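Local coordinates for protein sensor kinase citA (Klebsiella pneumoniae, PDB 1P0Z) that senses citrate in the periplasm through its extracytoplasmic PAS-like domain and, as a histidine kinase, probably activates the response regulator CitB by phosphorylation, at residues Ala16-Ser20 / Gly104-Ile108; Val29-Leu34 / Asp57-Leu63; Ser80-Leu84 / Val115-Val119. The contacts are given in a common frame with arbitrary orientation. Residue numbers count along the deposited sequence, not the author numbering.

Contact 1 (Ala16-Ser20 / Gly104-Ile108); sequences AMQIS and GKSPI. With NA (sodium ion), chain L.
The last turn of helix 6-20 (segment 16-20) lies along segment 104-108 of strand 101-109; the axes of these two segments approach to 7.3 Å and run nearly parallel, with a signed crossing angle of -22°. M17 stands over S106 (CA to CA 5.4 Å) and S20 over I108 (CA to CA 4.7 Å). A16 directs its methyl at the strand, where CB sits 3.2 Å from G104 O. M17 (chi1 m, chi2 t) passes CG within 3.7 Å of S106 OG. This is the characteristic packing of a PAS-like sensor domain, in which the long N-terminal helix covers one face of the central antiparallel sheet, and here a sodium ion is built into the seam. Q18 points away and I19 sideways, packing on L25 and I41. S20 closes the helix: N bonds to A16 O at 2.9 Å, and a p rotamer brings OG to the metal. The sodium is held by S20 OG, S106 OG, P107 O and water 1 at 2.4 Å each, and by waters 2 and 3 at 2.5 Å. The t rotamer of S106 places OG on the ion; OG also bonds to S89. Water 1 donates to M17 O (2.9 Å). The CA-to-CB bond of K105 points away from the helix; its NZ forms a salt bridge with D79 and hydrogen-bonds to the bound citrate.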
loop_
_atom_site.group_PDB
_atom_site.type_symbol
_atom_site.label_atom_id
_atom_site.label_comp_id
_atom_site.label_asym_id
_atom_site.label_seq_id
_atom_site.Cartn_x
_atom_site.Cartn_y
_atom_site.Cartn_z
ATOM N N ALA A 16 5.668 3.791 0.380
ATOM C CA ALA A 16 4.401 3.636 1.109
ATOM C C ALA A 16 4.286 4.662 2.227
ATOM O O ALA A 16 3.196 5.155 2.508
ATOM C CB ALA A 16 4.303 2.223 1.701
ATOM N N MET A 17 5.400 4.927 2.871
ATOM C CA MET A 17 5.412 5.936 3.928
ATOM C C MET A 17 5.082 7.309 3.336
ATOM O O MET A 17 4.261 8.049 3.896
ATOM C CB MET A 17 6.760 5.927 4.641
ATOM C CG MET A 17 6.915 4.672 5.467
ATOM S SD MET A 17 8.482 4.589 6.296
ATOM C CE MET A 17 8.292 5.944 7.437
ATOM N N GLN A 18 5.703 7.647 2.213
ATOM C CA GLN A 18 5.474 8.943 1.587
ATOM C C GLN A 18 4.035 9.107 1.148
ATOM O O GLN A 18 3.414 10.143 1.389
ATOM C CB GLN A 18 6.391 9.107 0.368
ATOM C CG GLN A 18 7.810 9.286 0.765
ATOM C CD GLN A 18 8.735 9.338 -0.419
ATOM O OE1 GLN A 18 8.679 8.480 -1.304
ATOM N NE2 GLN A 18 9.606 10.329 -0.438
ATOM N N ILE A 19 3.485 8.085 0.499
ATOM C CA ILE A 19 2.128 8.196 -0.001
ATOM C C ILE A 19 1.147 8.267 1.155
ATOM O O ILE A 19 0.203 9.097 1.144
ATOM C CB ILE A 19 1.780 6.987 -0.901
ATOM C CG1 ILE A 19 2.666 7.025 -2.146
ATOM C CG2 ILE A 19 0.301 6.984 -1.239
ATOM C CD1 ILE A 19 2.513 5.801 -3.019
ATOM N N SER A 20 1.356 7.431 2.181
ATOM C CA SER A 20 0.383 7.405 3.280
ATOM C C SER A 20 0.325 8.703 4.078
ATOM O O SER A 20 -0.661 8.961 4.757
ATOM C CB SER A 20 0.670 6.231 4.251
ATOM O OG SER A 20 1.906 6.411 4.918
ATOM N N GLY A 104 5.734 -2.797 0.751
ATOM C CA GLY A 104 6.104 -1.846 1.798
ATOM C C GLY A 104 4.717 -1.380 2.272
ATOM O O GLY A 104 3.903 -0.966 1.446
ATOM N N LYS A 105 4.449 -1.450 3.584
ATOM C CA LYS A 105 3.148 -1.082 4.143
ATOM C C LYS A 105 3.313 -0.002 5.168
ATOM O O LYS A 105 4.293 0.001 5.907
ATOM C CB LYS A 105 2.521 -2.274 4.842
ATOM C CG LYS A 105 2.448 -3.568 3.969
ATOM C CD LYS A 105 1.008 -4.068 3.915
ATOM C CE LYS A 105 0.956 -5.449 3.387
ATOM N NZ LYS A 105 -0.476 -5.832 3.276
ATOM N N SER A 106 2.357 0.938 5.192
ATOM C CA SER A 106 2.442 2.012 6.204
ATOM C C SER A 106 1.006 2.475 6.444
ATOM O O SER A 106 0.204 2.572 5.501
ATOM C CB SER A 106 3.284 3.182 5.645
ATOM O OG SER A 106 3.482 4.167 6.667
ATOM N N PRO A 107 0.670 2.828 7.703
ATOM C CA PRO A 107 -0.704 3.273 7.971
ATOM C C PRO A 107 -0.908 4.703 7.486
ATOM O O PRO A 107 0.060 5.477 7.355
ATOM C CB PRO A 107 -0.790 3.247 9.510
ATOM C CG PRO A 107 0.638 3.541 9.963
ATOM C CD PRO A 107 1.490 2.760 8.923
ATOM N N ILE A 108 -2.139 5.032 7.142
ATOM C CA ILE A 108 -2.509 6.414 6.801
ATOM C C ILE A 108 -3.151 6.852 8.133
ATOM O O ILE A 108 -4.036 6.161 8.642
ATOM C CB ILE A 108 -3.591 6.477 5.713
ATOM C CG1 ILE A 108 -3.160 5.691 4.471
ATOM C CG2 ILE A 108 -3.869 7.943 5.376
ATOM C CD1 ILE A 108 -4.263 5.605 3.392
HETATM NA NA NA L . 2.328 6.199 7.279
HETATM O O HOH W 1 4.095 7.692 6.747
HETATM O O HOH W 2 3.478 5.800 9.476
HETATM O O HOH W 3 1.373 8.106 8.550
#

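Contact 2 (Val29-Leu34 / Asp57-Leu63); sequences VQKRDL and DASGQRL
L63 loses the most surface to this contact, followed by R32 and then L34. The L63 side chain (chi1 m, chi2 t) reaches CD1 to 3.9 Å from V29 CG1 and CD2 to 3.9 Å from L34 CD2, so it bridges the residues on either side of the break between helix 23-30 and helix 34-47. Helix 23-30 ends in a Schellman motif, with R32 at positive phi (56/41); D33 then N-caps helix 34-47, its OD1 accepting from R36 N. R32, with chi1 m, chi2 t and chi3 p, turns its guanidinium toward segment 57-63. NH1 donates to D57 OD2 at 2.9 Å and NH2 to the same oxygen at 3.2 Å, forming a salt bridge; L63 CD2 lies over one face of the guanidinium, 3.8 Å from NH2. The segment opposite is a beta hairpin joining strands 52-57 and 62-64 through a type I turn (D57 to G60) with a G1 bulge at G60 (87/13). G60 N bonds to D57 O at 2.9 Å and D57 N to Q61 O at 2.8 Å. D57, chi1 p, makes an Asx turn, OD1 accepting from S59 N (2.9 Å). Pairs of nearest CA atoms are V29 with D57 (7.1 Å) and L34 with L63 (6.2 Å). Water 4 donates to L34 O (2.8 Å) and L63 O (2.7 Å). The CA-to-CB bond of R62 points away from segment 29-34, and its NH2 hydrogen-bonds to the bound citrate.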
loop_
_atom_site.group_PDB
_atom_site.type_symbol
_atom_site.label_atom_id
_atom_site.label_comp_id
_atom_site.label_asym_id
_atom_site.label_seq_id
_atom_site.Cartn_x
_atom_site.Cartn_y
_atom_site.Cartn_z
ATOM N N VAL A 29 -9.373 9.785 2.058
ATOM C CA VAL A 29 -9.753 8.563 2.760
ATOM C C VAL A 29 -10.825 8.844 3.835
ATOM O O VAL A 29 -11.755 8.062 4.004
ATOM C CB VAL A 29 -8.500 7.888 3.405
ATOM C CG1 VAL A 29 -8.901 6.753 4.360
ATOM C CG2 VAL A 29 -7.610 7.325 2.287
ATOM N N GLN A 30 -10.674 9.945 4.568
ATOM C CA GLN A 30 -11.626 10.324 5.610
ATOM C C GLN A 30 -13.006 10.500 4.996
ATOM O O GLN A 30 -14.007 10.111 5.591
ATOM C CB GLN A 30 -11.193 11.634 6.291
ATOM C CG GLN A 30 -9.938 11.481 7.125
ATOM C CD GLN A 30 -9.469 12.767 7.775
ATOM O OE1 GLN A 30 -9.317 13.801 7.115
ATOM N NE2 GLN A 30 -9.214 12.703 9.080
ATOM N N LYS A 31 -13.036 11.084 3.800
ATOM C CA LYS A 31 -14.279 11.331 3.061
ATOM C C LYS A 31 -14.770 10.142 2.235
ATOM O O LYS A 31 -15.880 10.177 1.678
ATOM C CB LYS A 31 -14.083 12.512 2.105
ATOM C CG LYS A 31 -13.828 13.843 2.781
ATOM C CD LYS A 31 -13.521 14.901 1.762
ATOM C CE LYS A 31 -13.295 16.247 2.430
ATOM N NZ LYS A 31 -12.883 17.273 1.437
ATOM N N ARG A 32 -13.930 9.115 2.143
ATOM C CA ARG A 32 -14.199 7.901 1.380
ATOM C C ARG A 32 -14.509 8.277 -0.063
ATOM O O ARG A 32 -15.418 7.730 -0.694
ATOM C CB ARG A 32 -15.353 7.101 2.002
ATOM C CG ARG A 32 -15.065 6.584 3.411
ATOM C CD ARG A 32 -16.138 5.593 3.894
ATOM N NE ARG A 32 -16.097 4.303 3.198
ATOM C CZ ARG A 32 -15.236 3.327 3.489
ATOM N NH1 ARG A 32 -14.348 3.496 4.464
ATOM N NH2 ARG A 32 -15.265 2.178 2.817
ATOM N N ASP A 33 -13.748 9.226 -0.589
ATOM C CA ASP A 33 -13.949 9.674 -1.949
ATOM C C ASP A 33 -13.089 8.848 -2.915
ATOM O O ASP A 33 -11.939 9.224 -3.193
ATOM C CB ASP A 33 -13.566 11.144 -2.070
ATOM C CG ASP A 33 -13.938 11.727 -3.420
ATOM O OD1 ASP A 33 -14.086 10.956 -4.400
ATOM O OD2 ASP A 33 -14.071 12.975 -3.504
ATOM N N LEU A 34 -13.666 7.765 -3.443
ATOM C CA LEU A 34 -12.961 6.848 -4.356
ATOM C C LEU A 34 -12.357 7.460 -5.612
ATOM O O LEU A 34 -11.229 7.117 -5.992
ATOM C CB LEU A 34 -13.881 5.687 -4.771
ATOM C CG LEU A 34 -14.457 4.856 -3.612
ATOM C CD1 LEU A 34 -15.208 3.680 -4.221
ATOM C CD2 LEU A 34 -13.357 4.357 -2.655
ATOM N N ASP A 57 -9.030 1.024 3.787
ATOM C CA ASP A 57 -9.545 1.840 4.885
ATOM C C ASP A 57 -9.153 1.223 6.231
ATOM O O ASP A 57 -8.357 0.266 6.300
ATOM C CB ASP A 57 -11.067 2.060 4.761
ATOM C CG ASP A 57 -11.887 0.812 5.037
ATOM O OD1 ASP A 57 -11.363 -0.213 5.531
ATOM O OD2 ASP A 57 -13.111 0.887 4.750
ATOM N N ALA A 58 -9.695 1.769 7.321
ATOM C CA ALA A 58 -9.309 1.306 8.642
ATOM C C ALA A 58 -9.595 -0.172 8.920
ATOM O O ALA A 58 -8.918 -0.796 9.745
ATOM C CB ALA A 58 -9.979 2.198 9.718
ATOM N N SER A 59 -10.620 -0.719 8.271
ATOM C CA SER A 59 -10.954 -2.123 8.481
ATOM C C SER A 59 -10.280 -2.991 7.415
ATOM O O SER A 59 -10.469 -4.214 7.382
ATOM C CB SER A 59 -12.475 -2.316 8.419
ATOM O OG SER A 59 -12.939 -2.119 7.086
ATOM N N GLY A 60 -9.497 -2.364 6.533
ATOM C CA GLY A 60 -8.828 -3.136 5.500
ATOM C C GLY A 60 -9.656 -3.345 4.242
ATOM O O GLY A 60 -9.325 -4.206 3.412
ATOM N N GLN A 61 -10.749 -2.602 4.105
ATOM C CA GLN A 61 -11.546 -2.693 2.870
ATOM C C GLN A 61 -10.816 -1.824 1.815
ATOM O O GLN A 61 -10.466 -0.693 2.080
ATOM C CB GLN A 61 -12.969 -2.137 3.086
ATOM C CG GLN A 61 -13.798 -2.271 1.810
ATOM C CD GLN A 61 -15.195 -1.680 1.962
ATOM O OE1 GLN A 61 -15.518 -0.635 1.385
ATOM N NE2 GLN A 61 -16.024 -2.346 2.755
ATOM N N ARG A 62 -10.590 -2.358 0.617
ATOM C CA ARG A 62 -9.868 -1.586 -0.398
ATOM C C ARG A 62 -10.610 -0.381 -0.952
ATOM O O ARG A 62 -11.773 -0.479 -1.345
ATOM C CB ARG A 62 -9.439 -2.482 -1.564
ATOM C CG ARG A 62 -8.531 -3.648 -1.142
ATOM C CD ARG A 62 -7.938 -4.317 -2.412
ATOM N NE ARG A 62 -7.266 -5.580 -2.076
ATOM C CZ ARG A 62 -7.916 -6.734 -1.932
ATOM N NH1 ARG A 62 -9.247 -6.788 -2.109
ATOM N NH2 ARG A 62 -7.252 -7.825 -1.587
ATOM N N LEU A 63 -9.917 0.756 -0.936
ATOM C CA LEU A 63 -10.420 1.995 -1.496
ATOM C C LEU A 63 -9.788 2.194 -2.886
ATOM O O LEU A 63 -10.277 2.988 -3.701
ATOM C CB LEU A 63 -10.065 3.178 -0.590
ATOM C CG LEU A 63 -10.589 3.081 0.840
ATOM C CD1 LEU A 63 -10.077 4.255 1.659
ATOM C CD2 LEU A 63 -12.119 3.031 0.836
HETATM O O HOH W 4 -10.320 4.512 -5.954
#

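Contact 3 (Ser80-Leu84 / Val115-Val119); sequences SDEAL and VIGIV
Beside the citrate pocket of this PAS-like domain, the start of the short helix 81-86 packs on the first half of strand 115-124, which lies in the middle of the antiparallel sheet. The contact is apolar and buries 263 Å² in all. S80 precedes the helix, and its O accepts from L84 N (3.0 Å) and, weakly, from A83 N (3.2 Å). S80, A83 and L84 make the helix side of the interface, while D81 and E82 point away. I118, with chi1 and chi2 both t, extends CD1 to 3.6 Å from S80 CB and 3.7 Å from A83 CB. L84 (chi1 m, chi2 t) starts sideways, but its CD2 swings in to 3.8 Å from both I118 CB and G117 O. V115, in a t rotamer, places CG1 3.6 Å from L84 O and CG2 3.9 Å from A83 O; L84 and V115 are the nearest CA pair at 6.4 Å. Between V115 and I118 the strand carries a classic beta bulge, I116 and G117 both opposite I108 on the neighbouring strand 101-109. I116 takes phi/psi -118/3 and G117 171/-167, where a CB would collide with the carbonyl O of I116. With the extra residue, V115 and I118 both point toward the helix, while I116 points away. S80 OG hydrogen-bonds to K105, a citrate-binding residue. On the far face of the strand, I116 meets V26 and V29 of helix 23-30 and V119 meets I19 and S20 of helix 6-20, so the sheet is packed between the short helix and the N-terminal helices.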
loop_
_atom_site.group_PDB
_atom_site.type_symbol
_atom_site.label_atom_id
_atom_site.label_comp_id
_atom_site.label_asym_id
_atom_site.label_seq_id
_atom_site.Cartn_x
_atom_site.Cartn_y
_atom_site.Cartn_z
ATOM N N SER A 80 -1.603 -7.181 6.997
ATOM C CA SER A 80 -1.876 -5.753 7.126
ATOM C C SER A 80 -2.184 -5.372 8.584
ATOM O O SER A 80 -2.263 -4.192 8.911
ATOM C CB SER A 80 -3.074 -5.345 6.248
ATOM O OG SER A 80 -2.805 -5.570 4.872
ATOM N N ASP A 81 -2.320 -6.377 9.455
ATOM C CA ASP A 81 -2.688 -6.087 10.840
ATOM C C ASP A 81 -1.756 -5.174 11.595
ATOM O O ASP A 81 -2.222 -4.283 12.331
ATOM C CB ASP A 81 -2.842 -7.397 11.612
ATOM C CG ASP A 81 -4.197 -8.045 11.366
ATOM O OD1 ASP A 81 -4.781 -7.813 10.275
ATOM O OD2 ASP A 81 -4.673 -8.786 12.259
ATOM N N GLU A 82 -0.444 -5.360 11.408
ATOM C CA GLU A 82 0.466 -4.535 12.188
ATOM C C GLU A 82 0.376 -3.052 11.834
ATOM O O GLU A 82 0.598 -2.200 12.699
ATOM C CB GLU A 82 1.888 -5.091 12.123
ATOM C CG GLU A 82 1.928 -6.527 12.744
ATOM C CD GLU A 82 1.246 -6.608 14.141
ATOM O OE1 GLU A 82 1.430 -5.706 15.006
ATOM O OE2 GLU A 82 0.509 -7.604 14.389
ATOM N N ALA A 83 0.018 -2.743 10.592
ATOM C CA ALA A 83 -0.140 -1.345 10.207
ATOM C C ALA A 83 -1.522 -0.844 10.662
ATOM O O ALA A 83 -1.634 0.252 11.223
ATOM C CB ALA A 83 -0.030 -1.198 8.672
ATOM N N LEU A 84 -2.558 -1.638 10.423
ATOM C CA LEU A 84 -3.917 -1.216 10.748
ATOM C C LEU A 84 -4.224 -1.133 12.223
ATOM O O LEU A 84 -4.962 -0.227 12.672
ATOM C CB LEU A 84 -4.944 -2.140 10.074
ATOM C CG LEU A 84 -5.041 -1.955 8.553
ATOM C CD1 LEU A 84 -5.898 -3.051 7.951
ATOM C CD2 LEU A 84 -5.559 -0.525 8.213
ATOM N N VAL A 115 -5.203 5.564 13.266
ATOM C CA VAL A 115 -5.073 4.921 11.955
ATOM C C VAL A 115 -6.432 4.922 11.237
ATOM O O VAL A 115 -7.454 4.450 11.775
ATOM C CB VAL A 115 -4.593 3.464 12.102
ATOM C CG1 VAL A 115 -4.553 2.793 10.711
ATOM C CG2 VAL A 115 -3.225 3.440 12.762
ATOM N N ILE A 116 -6.449 5.442 10.012
ATOM C CA ILE A 116 -7.677 5.467 9.219
ATOM C C ILE A 116 -7.546 4.648 7.934
ATOM O O ILE A 116 -8.457 4.625 7.089
ATOM C CB ILE A 116 -8.111 6.930 8.865
ATOM C CG1 ILE A 116 -7.023 7.638 8.041
ATOM C CG2 ILE A 116 -8.412 7.703 10.188
ATOM C CD1 ILE A 116 -7.463 9.030 7.475
ATOM N N GLY A 117 -6.394 4.002 7.765
ATOM C CA GLY A 117 -6.247 3.210 6.544
ATOM C C GLY A 117 -4.816 2.725 6.380
ATOM O O GLY A 117 -4.001 2.821 7.293
ATOM N N ILE A 118 -4.511 2.227 5.185
ATOM C CA ILE A 118 -3.187 1.649 4.931
ATOM C C ILE A 118 -2.805 1.834 3.451
ATOM O O ILE A 118 -3.647 1.840 2.562
ATOM C CB ILE A 118 -3.225 0.122 5.272
ATOM C CG1 ILE A 118 -1.858 -0.539 5.049
ATOM C CG2 ILE A 118 -4.333 -0.580 4.439
ATOM C CD1 ILE A 118 -1.821 -2.034 5.560
ATOM N N VAL A 119 -1.510 1.980 3.206
ATOM C CA VAL A 119 -1.005 2.027 1.827
ATOM C C VAL A 119 -0.002 0.872 1.716
ATOM O O VAL A 119 0.808 0.659 2.617
ATOM C CB VAL A 119 -0.233 3.330 1.525
ATOM C CG1 VAL A 119 0.455 3.232 0.140
ATOM C CG2 VAL A 119 -1.203 4.525 1.561
#

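The three contacts share one antiparallel sheet. Contacts 1 and 3, with centres 9 Å apart, are joined by adjacent strands: I108 O lies 2.9 Å from I116 N, probably a hydrogen bond at the bulge, and S20 CB packs 3.7 Å from V119 CG2. The centre of contact 2 is 14 Å from that of contact 1 and 11 Å from that of contact 3; V29 CG2 reaches I108 CD1 (3.9 Å), and D57 O meets L84 CD2 (3.5 Å). Contacts 1 and 2 supply the citrate-binding residues K105 and R62, side chains about 9 Å apart, and contact 3 borders the pocket through S80, whose OG is 2.8 Å from K105 NZ, a probable hydrogen bond. Sodium instead sits on the helix 6-20 face, about 11 Å from the V29 side chain.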